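Local coordinates for putative ferritin-like diiron-carboxylate protein TM1526 (Thermotoga maritima, PDB 1VJX), which is of unknown function but, as a ferritin-like member of the rubrerythrin family, probably binds metal ions and may act as an oxidoreductase, at residues G42-K45 with K46-E50; E30-Y33 with R34-E38; E69-D72 with E73-Y77; I57-E60 with I61-M65. All coordinates share one frame; numbering follows the deposited sequence.

Interaction 1 (G42-K45 with K46-E50); sequences GEIK and KTFLE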
loop_
_atom_site.group_PDB
_atom_site.type_symbol
_atom_site.label_atom_id
_atom_site.label_comp_id
_atom_site.label_asym_id
_atom_site.label_seq_id
_atom_site.Cartn_x
_atom_site.Cartn_y
_atom_site.Cartn_z
ATOM N N GLY A 42 -9.736 10.029 18.015
ATOM C CA GLY A 42 -11.085 9.533 18.234
ATOM C C GLY A 42 -11.547 8.507 17.256
ATOM O O GLY A 42 -10.984 7.400 17.207
ATOM N N GLU A 43 -12.576 8.868 16.492
ATOM C CA GLU A 43 -12.885 8.161 15.248
ATOM C C GLU A 43 -11.650 8.077 14.332
ATOM O O GLU A 43 -11.413 7.055 13.703
ATOM C CB GLU A 43 -14.060 8.825 14.517
ATOM C CG GLU A 43 -15.397 8.638 15.221
ATOM C CD GLU A 43 -15.620 7.183 15.577
ATOM O OE1 GLU A 43 -15.554 6.342 14.648
ATOM O OE2 GLU A 43 -15.810 6.878 16.776
ATOM N N ILE A 44 -10.877 9.158 14.308
ATOM C CA ILE A 44 -9.631 9.244 13.572
ATOM C C ILE A 44 -8.592 8.186 13.981
ATOM O O ILE A 44 -8.028 7.530 13.120
ATOM C CB ILE A 44 -9.046 10.669 13.717
ATOM C CG1 ILE A 44 -9.904 11.655 12.906
ATOM C CG2 ILE A 44 -7.589 10.705 13.215
ATOM C CD1 ILE A 44 -9.652 13.103 13.212
ATOM N N LYS A 45 -8.341 8.029 15.280
ATOM C CA LYS A 45 -7.409 7.002 15.771
ATOM C C LYS A 45 -7.875 5.623 15.255
ATOM O O LYS A 45 -7.103 4.869 14.642
ATOM C CB LYS A 45 -7.336 6.995 17.319
ATOM C CG LYS A 45 -5.982 6.553 17.888
ATOM C CD LYS A 45 -5.993 6.128 19.358
ATOM C CE LYS A 45 -5.493 7.225 20.331
ATOM N NZ LYS A 45 -4.062 7.654 20.132
ATOM N N LYS A 46 -9.156 5.334 15.506
ATOM C CA LYS A 46 -9.799 4.079 15.131
ATOM C C LYS A 46 -9.633 3.830 13.623
ATOM O O LYS A 46 -9.404 2.712 13.192
ATOM C CB LYS A 46 -11.275 4.119 15.567
ATOM C CG LYS A 46 -12.177 2.918 15.208
ATOM C CD LYS A 46 -13.673 3.344 15.307
ATOM C CE LYS A 46 -14.643 2.162 15.595
ATOM N NZ LYS A 46 -16.082 2.605 15.759
ATOM N N THR A 47 -9.732 4.898 12.843
ATOM C CA THR A 47 -9.616 4.779 11.401
ATOM C C THR A 47 -8.216 4.314 11.045
ATOM O O THR A 47 -8.042 3.305 10.378
ATOM C CB THR A 47 -9.985 6.127 10.702
ATOM O OG1 THR A 47 -11.400 6.161 10.476
ATOM C CG2 THR A 47 -9.409 6.207 9.287
ATOM N N PHE A 48 -7.222 5.049 11.507
ATOM C CA PHE A 48 -5.850 4.735 11.186
ATOM C C PHE A 48 -5.525 3.304 11.601
ATOM O O PHE A 48 -4.751 2.643 10.954
ATOM C CB PHE A 48 -4.893 5.716 11.876
ATOM C CG PHE A 48 -4.836 7.058 11.234
ATOM C CD1 PHE A 48 -4.723 7.189 9.860
ATOM C CD2 PHE A 48 -4.885 8.201 11.996
ATOM C CE1 PHE A 48 -4.682 8.447 9.264
ATOM C CE2 PHE A 48 -4.834 9.455 11.398
ATOM C CZ PHE A 48 -4.726 9.566 10.029
ATOM N N LEU A 49 -6.110 2.833 12.690
ATOM C CA LEU A 49 -5.819 1.480 13.154
ATOM C C LEU A 49 -6.485 0.437 12.253
ATOM O O LEU A 49 -5.910 -0.625 12.012
ATOM C CB LEU A 49 -6.227 1.281 14.616
ATOM C CG LEU A 49 -5.308 1.946 15.634
ATOM C CD1 LEU A 49 -5.966 1.992 17.036
ATOM C CD2 LEU A 49 -3.936 1.254 15.709
ATOM N N GLU A 50 -7.695 0.738 11.781
ATOM C CA GLU A 50 -8.377 -0.132 10.831
ATOM C C GLU A 50 -7.543 -0.240 9.574
ATOM O O GLU A 50 -7.292 -1.337 9.095
ATOM C CB GLU A 50 -9.783 0.376 10.499
ATOM C CG GLU A 50 -10.842 -0.227 11.409
ATOM C CD GLU A 50 -12.076 0.673 11.592
ATOM O OE1 GLU A 50 -12.374 1.470 10.653
ATOM O OE2 GLU A 50 -12.745 0.575 12.669
#
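I44 and F48, with E43 and K46 beside them, form a local contact between neighbouring turns at the start of helix 43-68, near one end of the helical bundle. G42 is the N-cap residue, and its carbonyl opens the helical series: K46 N donates to G42 O at 3.2 Å over an almost straight N-H...O angle of 174°. The same pattern continues from T47 N to E43 O, F48 N to I44 O and L49 N to K45 O. T47 also turns its hydroxyl beside its own backbone N (chi1 -87°), from where OG1 makes a weak bond to E43 O at 3.3 Å, so one carbonyl receives two donors from a single residue.

The side chains of I44 and F48 run alongside each other in the same direction. The touching branch of I44 is the methyl CG2, 3.5 Å from F48 CE2, and the I44 carbonyl O approaches F48 CD2 obliquely at 3.4 Å. The phenyl ring is buried among Y33 and L36 of helix 15-36, L101 and V104 of helix 101-125, and M152 of helix 129-156.

Toward solvent, the E43 chain folds at chi2 (-49°) and lies next to K46, with OE1 at 3.6 Å from K46 CD and 3.9 Å from K46 NZ, a long salt bridge. K45 takes a different course: its NZ is bonded to the carbonyl oxygens of S37 and F40, holding the preceding loop against the helix start. A helix start of this sort, with glycine at the N-cap position and apolar and charged side chains on different faces, suits the ferritin-like four-helix bundle.

Interaction 2 (E30-Y33 with R34-E38); sequences ERFY and RELSE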
loop_
_atom_site.group_PDB
_atom_site.type_symbol
_atom_site.label_atom_id
_atom_site.label_comp_id
_atom_site.label_asym_id
_atom_site.label_seq_id
_atom_site.Cartn_x
_atom_site.Cartn_y
_atom_site.Cartn_z
ATOM N N GLU A 30 1.094 -0.467 6.984
ATOM C CA GLU A 30 0.602 -0.924 8.282
ATOM C C GLU A 30 1.265 -0.117 9.391
ATOM O O GLU A 30 0.591 0.388 10.289
ATOM C CB GLU A 30 0.852 -2.439 8.489
ATOM C CG GLU A 30 0.737 -2.908 9.953
ATOM C CD GLU A 30 0.923 -4.414 10.162
ATOM O OE1 GLU A 30 1.426 -5.093 9.259
ATOM O OE2 GLU A 30 0.565 -4.937 11.230
ATOM N N ARG A 31 2.595 -0.045 9.329
ATOM C CA ARG A 31 3.391 0.651 10.324
ATOM C C ARG A 31 3.104 2.136 10.407
ATOM O O ARG A 31 2.995 2.702 11.479
ATOM C CB ARG A 31 4.870 0.497 10.004
ATOM C CG ARG A 31 5.535 -0.553 10.801
ATOM C CD ARG A 31 7.040 -0.536 10.659
ATOM N NE ARG A 31 7.581 0.707 11.226
ATOM C CZ ARG A 31 8.238 1.666 10.554
ATOM N NH1 ARG A 31 8.499 1.547 9.247
ATOM N NH2 ARG A 31 8.657 2.755 11.212
ATOM N N PHE A 32 3.093 2.764 9.246
ATOM C CA PHE A 32 2.710 4.168 9.097
ATOM C C PHE A 32 1.383 4.425 9.831
ATOM O O PHE A 32 1.344 5.201 10.787
ATOM C CB PHE A 32 2.607 4.481 7.614
ATOM C CG PHE A 32 2.367 5.928 7.285
ATOM C CD1 PHE A 32 3.267 6.909 7.674
ATOM C CD2 PHE A 32 1.275 6.291 6.514
ATOM C CE1 PHE A 32 3.041 8.247 7.332
ATOM C CE2 PHE A 32 1.051 7.609 6.168
ATOM C CZ PHE A 32 1.929 8.588 6.575
ATOM N N TYR A 33 0.324 3.718 9.431
ATOM C CA TYR A 33 -1.024 3.996 9.950
ATOM C C TYR A 33 -1.131 3.712 11.458
ATOM O O TYR A 33 -1.812 4.452 12.187
ATOM C CB TYR A 33 -2.111 3.260 9.150
ATOM C CG TYR A 33 -2.257 3.706 7.699
ATOM C CD1 TYR A 33 -2.384 5.054 7.365
ATOM C CD2 TYR A 33 -2.318 2.768 6.665
ATOM C CE1 TYR A 33 -2.531 5.456 6.046
ATOM C CE2 TYR A 33 -2.470 3.150 5.343
ATOM C CZ TYR A 33 -2.573 4.495 5.029
ATOM O OH TYR A 33 -2.730 4.884 3.706
ATOM N N ARG A 34 -0.436 2.678 11.914
ATOM C CA ARG A 34 -0.446 2.327 13.320
ATOM C C ARG A 34 0.317 3.394 14.137
ATOM O O ARG A 34 -0.166 3.837 15.175
ATOM C CB ARG A 34 0.127 0.913 13.533
ATOM C CG ARG A 34 -0.465 0.199 14.732
ATOM C CD ARG A 34 0.103 -1.182 14.995
ATOM N NE ARG A 34 -0.378 -2.218 14.075
ATOM C CZ ARG A 34 -1.579 -2.778 14.123
ATOM N NH1 ARG A 34 -2.480 -2.367 15.019
ATOM N NH2 ARG A 34 -1.895 -3.735 13.254
ATOM N N GLU A 35 1.487 3.804 13.648
ATOM C CA GLU A 35 2.252 4.912 14.237
ATOM C C GLU A 35 1.496 6.255 14.165
ATOM O O GLU A 35 1.546 7.036 15.109
ATOM C CB GLU A 35 3.635 5.047 13.573
ATOM C CG GLU A 35 4.635 3.958 13.996
ATOM C CD GLU A 35 5.936 3.913 13.167
ATOM O OE1 GLU A 35 5.887 3.751 11.921
ATOM O OE2 GLU A 35 7.021 4.015 13.767
ATOM N N LEU A 36 0.799 6.523 13.059
ATOM C CA LEU A 36 0.012 7.752 12.949
ATOM C C LEU A 36 -1.072 7.809 14.017
ATOM O O LEU A 36 -1.418 8.904 14.515
ATOM C CB LEU A 36 -0.661 7.881 11.580
ATOM C CG LEU A 36 0.132 8.312 10.345
ATOM C CD1 LEU A 36 -0.858 8.456 9.203
ATOM C CD2 LEU A 36 0.877 9.616 10.553
ATOM N N SER A 37 -1.614 6.637 14.362
ATOM C CA SER A 37 -2.699 6.561 15.331
ATOM C C SER A 37 -2.262 7.030 16.720
ATOM O O SER A 37 -3.086 7.283 17.586
ATOM C CB SER A 37 -3.245 5.140 15.398
ATOM O OG SER A 37 -2.411 4.310 16.176
ATOM N N GLU A 38 -0.961 7.127 16.939
ATOM C CA GLU A 38 -0.437 7.638 18.195
ATOM C C GLU A 38 -0.506 9.139 18.251
ATOM O O GLU A 38 -0.277 9.681 19.290
ATOM C CB GLU A 38 1.034 7.240 18.363
ATOM C CG GLU A 38 1.295 5.792 18.747
ATOM C CD GLU A 38 2.704 5.320 18.356
ATOM O OE1 GLU A 38 3.460 6.079 17.679
ATOM O OE2 GLU A 38 3.038 4.157 18.684
#
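The C-terminal turns of helix 15-36, a long helix of the bundle, bring R31 against E35 and F32 against L36, one turn apart. R31 and E35 lie side by side on the outer surface. E35 OE1 sits over a face of the R31 guanidinium and not at its edge, 3.0 Å from NH2, and the two flat groups are inclined by 60°. The other oxygen, OE2, accepts a weak hydrogen bond from R31 NH2 at 3.3 Å, so both carboxylate oxygens engage the same nitrogen. The R31 NH1 end pairs with E28, which places the guanidinium between two acids.

E30 and R34 repeat the pairing with different geometry: E30 OE2 approaches the R34 guanidinium at its edge, in plane, 3.4 Å from NH2. This bridge is weak, and since R34 was modelled in two conformations it is also doubtful.

In this ferritin-like bundle F32 and L36 lie on the buried side of the helix and pack together there. With CG anti to the backbone N (chi1 -174°), the F32 ring swings along the helix toward L36, whose CD1 stands over one ring face, toward the CE2-CZ rim, 4.0 Å from the centroid. The approach is 22° off the ring normal, a CH-pi contact. F32 also meets F87 edge-to-face and packs on I107 and A108 of helix 101-125. The same L36 methyl lies 4.2 Å from Y33 CD1, bridging the two aromatic side chains. The backbone bonds L36 N to F32 O, 2.7 Å, and S37 N to Y33 O, 3.1 Å, run beneath them.

Interaction 3 (E69-D72 with E73-Y77); sequences ENWD and EVDSY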
loop_
_atom_site.group_PDB
_atom_site.type_symbol
_atom_site.label_atom_id
_atom_site.label_comp_id
_atom_site.label_asym_id
_atom_site.label_seq_id
_atom_site.Cartn_x
_atom_site.Cartn_y
_atom_site.Cartn_z
ATOM N N GLU A 69 2.670 -18.707 -6.119
ATOM C CA GLU A 69 2.528 -18.526 -7.571
ATOM C C GLU A 69 3.569 -19.337 -8.378
ATOM O O GLU A 69 4.718 -19.499 -7.952
ATOM C CB GLU A 69 2.569 -17.051 -7.967
ATOM C CG GLU A 69 1.256 -16.289 -7.753
ATOM C CD GLU A 69 0.027 -17.050 -8.203
ATOM O OE1 GLU A 69 -0.242 -17.085 -9.397
ATOM O OE2 GLU A 69 -0.691 -17.598 -7.352
ATOM N N ASN A 70 3.189 -19.853 -9.536
ATOM C CA ASN A 70 4.120 -20.720 -10.285
ATOM C C ASN A 70 5.405 -19.936 -10.739
ATOM O O ASN A 70 5.348 -18.762 -11.113
ATOM C CB ASN A 70 3.350 -21.477 -11.408
ATOM C CG ASN A 70 4.043 -21.428 -12.769
ATOM O OD1 ASN A 70 3.950 -20.416 -13.468
ATOM N ND2 ASN A 70 4.709 -22.529 -13.163
ATOM N N TRP A 71 6.555 -20.578 -10.643
ATOM C CA TRP A 71 7.863 -19.950 -10.891
ATOM C C TRP A 71 7.955 -19.247 -12.249
ATOM O O TRP A 71 8.478 -18.149 -12.378
ATOM C CB TRP A 71 8.952 -21.028 -10.744
ATOM C CG TRP A 71 10.280 -20.610 -11.196
ATOM C CD1 TRP A 71 11.010 -21.145 -12.220
ATOM C CD2 TRP A 71 11.083 -19.563 -10.638
ATOM N NE1 TRP A 71 12.220 -20.498 -12.322
ATOM C CE2 TRP A 71 12.283 -19.515 -11.374
ATOM C CE3 TRP A 71 10.916 -18.674 -9.577
ATOM C CZ2 TRP A 71 13.291 -18.616 -11.088
ATOM C CZ3 TRP A 71 11.908 -17.773 -9.309
ATOM C CH2 TRP A 71 13.082 -17.750 -10.053
ATOM N N ASP A 72 7.383 -19.871 -13.258
ATOM C CA ASP A 72 7.337 -19.299 -14.585
ATOM C C ASP A 72 6.545 -18.021 -14.716
ATOM O O ASP A 72 6.915 -17.142 -15.501
ATOM C CB ASP A 72 6.751 -20.323 -15.528
ATOM C CG ASP A 72 7.679 -21.462 -15.778
ATOM O OD1 ASP A 72 8.930 -21.354 -15.578
ATOM O OD2 ASP A 72 7.218 -22.528 -16.179
ATOM N N GLU A 73 5.454 -17.906 -13.961
ATOM C CA GLU A 73 4.743 -16.653 -13.887
ATOM C C GLU A 73 5.600 -15.587 -13.184
ATOM O O GLU A 73 5.904 -14.527 -13.731
ATOM C CB GLU A 73 3.417 -16.825 -13.116
ATOM C CG GLU A 73 2.652 -15.512 -13.003
ATOM C CD GLU A 73 1.366 -15.596 -12.199
ATOM O OE1 GLU A 73 1.403 -16.057 -11.037
ATOM O OE2 GLU A 73 0.336 -15.169 -12.733
ATOM N N VAL A 74 5.944 -15.891 -11.950
ATOM C CA VAL A 74 6.698 -15.010 -11.075
ATOM C C VAL A 74 8.056 -14.552 -11.635
ATOM O O VAL A 74 8.502 -13.427 -11.398
ATOM C CB VAL A 74 6.820 -15.764 -9.714
ATOM C CG1 VAL A 74 8.192 -16.101 -9.343
ATOM C CG2 VAL A 74 6.040 -15.058 -8.629
ATOM N N ASP A 75 8.703 -15.423 -12.410
ATOM C CA ASP A 75 10.016 -15.101 -12.998
ATOM C C ASP A 75 9.952 -14.336 -14.336
ATOM O O ASP A 75 10.995 -14.091 -14.982
ATOM C CB ASP A 75 10.854 -16.367 -13.157
ATOM C CG ASP A 75 12.337 -16.080 -13.286
ATOM O OD1 ASP A 75 12.896 -15.257 -12.523
ATOM O OD2 ASP A 75 13.022 -16.689 -14.134
ATOM N N SER A 76 8.750 -13.939 -14.726
ATOM C CA SER A 76 8.528 -13.235 -15.982
ATOM C C SER A 76 8.720 -11.751 -15.850
ATOM O O SER A 76 8.405 -11.175 -14.822
ATOM C CB SER A 76 7.091 -13.426 -16.495
ATOM O OG SER A 76 7.063 -14.444 -17.480
ATOM N N TYR A 77 9.171 -11.157 -16.951
ATOM C CA TYR A 77 9.343 -9.727 -17.107
ATOM C C TYR A 77 8.061 -8.968 -17.407
ATOM O O TYR A 77 7.281 -9.346 -18.300
ATOM C CB TYR A 77 10.333 -9.480 -18.235
ATOM C CG TYR A 77 11.743 -9.844 -17.879
ATOM C CD1 TYR A 77 12.410 -9.144 -16.887
ATOM C CD2 TYR A 77 12.419 -10.870 -18.523
ATOM C CE1 TYR A 77 13.716 -9.441 -16.535
ATOM C CE2 TYR A 77 13.736 -11.194 -18.156
ATOM C CZ TYR A 77 14.384 -10.457 -17.157
ATOM O OH TYR A 77 15.702 -10.718 -16.748
HETATM O O HOH W 1 11.600 -19.101 -15.406
#
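W71 lays its six-membered ring over the side chain of D75, one turn further on. D75 CB sits above the centre of that ring, 3.8 Å from the centroid and 9° off its normal, a CH-pi contact. The carboxylate continues the overlap, stacked nearly parallel to the indole, with CG at 3.5 Å from W71 CZ2. K14 forms a salt bridge with D75 OD1, which would ease placing an anion on an aromatic face. V74 CG1 meets the indole obliquely at CE3, while V74 also packs on V15 and L19 of helix 15-36.

This is the single-turn helix 71-74 that follows helix 43-68, with N70 as its N-cap. N70 OD1 accepts from E73 N at 3.0 Å, the donor lying 41° out of the amide carbonyl plane, and N70 O accepts from V74 N.

E69 and E73 converge at an angle, their OE1 atoms 2.5 Å apart. At that separation one of the two acids probably holds a proton and donates it to the other. E73 OE2 is held by the backbone amides of V127 and N128. A water donates to D75 OD2 at 3.1 Å and, weakly, to D72 OD1, linking the two.

Interaction 4 (I57-E60 with I61-M65); sequences IHAE and IFRKM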
loop_
_atom_site.group_PDB
_atom_site.type_symbol
_atom_site.label_atom_id
_atom_site.label_comp_id
_atom_site.label_asym_id
_atom_site.label_seq_id
_atom_site.Cartn_x
_atom_site.Cartn_y
_atom_site.Cartn_z
ATOM N N ILE A 57 -3.332 -7.527 6.556
ATOM C CA ILE A 57 -3.956 -8.640 5.832
ATOM C C ILE A 57 -3.510 -8.720 4.379
ATOM O O ILE A 57 -3.257 -9.804 3.863
ATOM C CB ILE A 57 -5.495 -8.540 5.945
ATOM C CG1 ILE A 57 -5.934 -8.972 7.340
ATOM C CG2 ILE A 57 -6.214 -9.402 4.879
ATOM C CD1 ILE A 57 -7.366 -8.547 7.659
ATOM N N HIS A 58 -3.405 -7.562 3.738
ATOM C CA HIS A 58 -2.922 -7.439 2.369
ATOM C C HIS A 58 -1.524 -7.964 2.199
ATOM O O HIS A 58 -1.270 -8.666 1.223
ATOM C CB HIS A 58 -2.937 -5.985 1.924
ATOM C CG HIS A 58 -4.312 -5.444 1.709
ATOM N ND1 HIS A 58 -4.582 -4.097 1.652
ATOM C CD2 HIS A 58 -5.493 -6.081 1.535
ATOM C CE1 HIS A 58 -5.875 -3.930 1.456
ATOM N NE2 HIS A 58 -6.447 -5.120 1.390
ATOM N N ALA A 59 -0.632 -7.606 3.130
ATOM C CA ALA A 59 0.758 -8.068 3.120
ATOM C C ALA A 59 0.837 -9.589 3.229
ATOM O O ALA A 59 1.614 -10.212 2.543
ATOM C CB ALA A 59 1.538 -7.431 4.285
ATOM N N GLU A 60 0.029 -10.161 4.125
ATOM C CA GLU A 60 -0.059 -11.615 4.310
ATOM C C GLU A 60 -0.538 -12.298 3.031
ATOM O O GLU A 60 -0.232 -13.444 2.787
ATOM C CB GLU A 60 -1.039 -11.960 5.441
ATOM C CG GLU A 60 -0.524 -11.753 6.862
ATOM C CD GLU A 60 -1.600 -11.924 7.971
ATOM O OE1 GLU A 60 -2.826 -12.132 7.670
ATOM O OE2 GLU A 60 -1.220 -11.825 9.176
ATOM N N ILE A 61 -1.329 -11.599 2.224
ATOM C CA ILE A 61 -1.871 -12.203 1.002
ATOM C C ILE A 61 -0.795 -12.195 -0.063
ATOM O O ILE A 61 -0.574 -13.208 -0.734
ATOM C CB ILE A 61 -3.161 -11.485 0.555
ATOM C CG1 ILE A 61 -4.312 -11.923 1.453
ATOM C CG2 ILE A 61 -3.464 -11.740 -0.943
ATOM C CD1 ILE A 61 -5.480 -11.015 1.388
ATOM N N PHE A 62 -0.151 -11.032 -0.211
ATOM C CA PHE A 62 1.001 -10.886 -1.097
ATOM C C PHE A 62 2.185 -11.822 -0.734
ATOM O O PHE A 62 2.893 -12.275 -1.622
ATOM C CB PHE A 62 1.489 -9.429 -1.115
ATOM C CG PHE A 62 0.635 -8.503 -1.899
ATOM C CD1 PHE A 62 -0.049 -8.923 -3.039
ATOM C CD2 PHE A 62 0.548 -7.154 -1.516
ATOM C CE1 PHE A 62 -0.843 -8.018 -3.756
ATOM C CE2 PHE A 62 -0.211 -6.250 -2.220
ATOM C CZ PHE A 62 -0.931 -6.664 -3.339
ATOM N N ARG A 63 2.432 -12.065 0.545
ATOM C CA ARG A 63 3.549 -12.987 0.927
ATOM C C ARG A 63 3.182 -14.417 0.487
ATOM O O ARG A 63 3.974 -15.107 -0.125
ATOM C CB ARG A 63 3.825 -13.013 2.431
ATOM C CG ARG A 63 4.455 -11.757 3.007
ATOM C CD ARG A 63 5.176 -11.989 4.374
ATOM N NE ARG A 63 4.211 -12.046 5.466
ATOM C CZ ARG A 63 3.739 -10.978 6.118
ATOM N NH1 ARG A 63 4.182 -9.764 5.840
ATOM N NH2 ARG A 63 2.837 -11.126 7.081
ATOM N N LYS A 64 1.967 -14.849 0.785
ATOM C CA LYS A 64 1.525 -16.181 0.395
ATOM C C LYS A 64 1.650 -16.332 -1.120
ATOM O O LYS A 64 1.991 -17.373 -1.632
ATOM C CB LYS A 64 0.077 -16.372 0.838
ATOM C CG LYS A 64 -0.378 -17.798 0.942
ATOM C CD LYS A 64 -1.932 -17.874 0.966
ATOM C CE LYS A 64 -2.427 -19.322 1.023
ATOM N NZ LYS A 64 -3.464 -19.477 2.098
HETATM N N MSE A 65 1.369 -15.253 -1.821
HETATM C CA MSE A 65 1.287 -15.263 -3.290
HETATM C C MSE A 65 2.672 -15.442 -3.881
HETATM O O MSE A 65 2.873 -16.292 -4.775
HETATM C CB MSE A 65 0.662 -13.978 -3.795
HETATM C CG MSE A 65 0.500 -13.963 -5.264
HETATM SE SE MSE A 65 -0.610 -12.433 -5.952
HETATM C CE MSE A 65 -2.500 -12.780 -5.149
#
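I57 starts this mid-helix contact with I61 in helix 43-68 of the ferritin-like bundle; its methyl CG2 touches I61 CD1 at 3.9 Å. I61 N forks between I57 O and H58 O, with two weak bonds. H58 points its imidazole inward, consistent with the histidine of the ExxH motif of ferritin-like diiron proteins, and there it hydrogen-bonds E26 and Q141. Its contact with the following turn is made by the carbonyl: F62 N donates to H58 O at 3.0 Å and nearly straight (174°), while F62 CD2 approaches the same oxygen at 3.6 Å. The F62 ring is buried against helix 15-36 and meets Y119.

A59 accepts R63 N at its carbonyl, 2.8 Å away. The R63 chain bends at chi3 (-79°), folding its guanidinium back so that one face lies over A59 O and E60 CA; NH1 stands 3.9 Å from A59 CB. E60 meets R63 through its methylene, CG to NH2 3.4 Å; the charged ends have other partners, R56 for E60 and E27 for R63. Finally, K64 N donates to E60 O at 3.3 Å.

Overall arrangement
Along the chain the order is interaction 2, interaction 1, interaction 4 and interaction 3, all in series, with none nested or crossed; each joins adjacent turns, so none closes a long loop. Interaction 2 ends helix 15-36 and interaction 1 begins helix 43-68; across the short connection they touch, L49 packing on R34 and S37. Interaction 4 lies further along helix 43-68, its centre about 23 Å from that of interaction 1. Interaction 3 follows where that helix ends, its centre about 38 Å from interaction 1 and on the opposite side of the chain's centre. Interactions 1 and 3 thus lie toward opposite ends of the bundle, with interaction 4 between them.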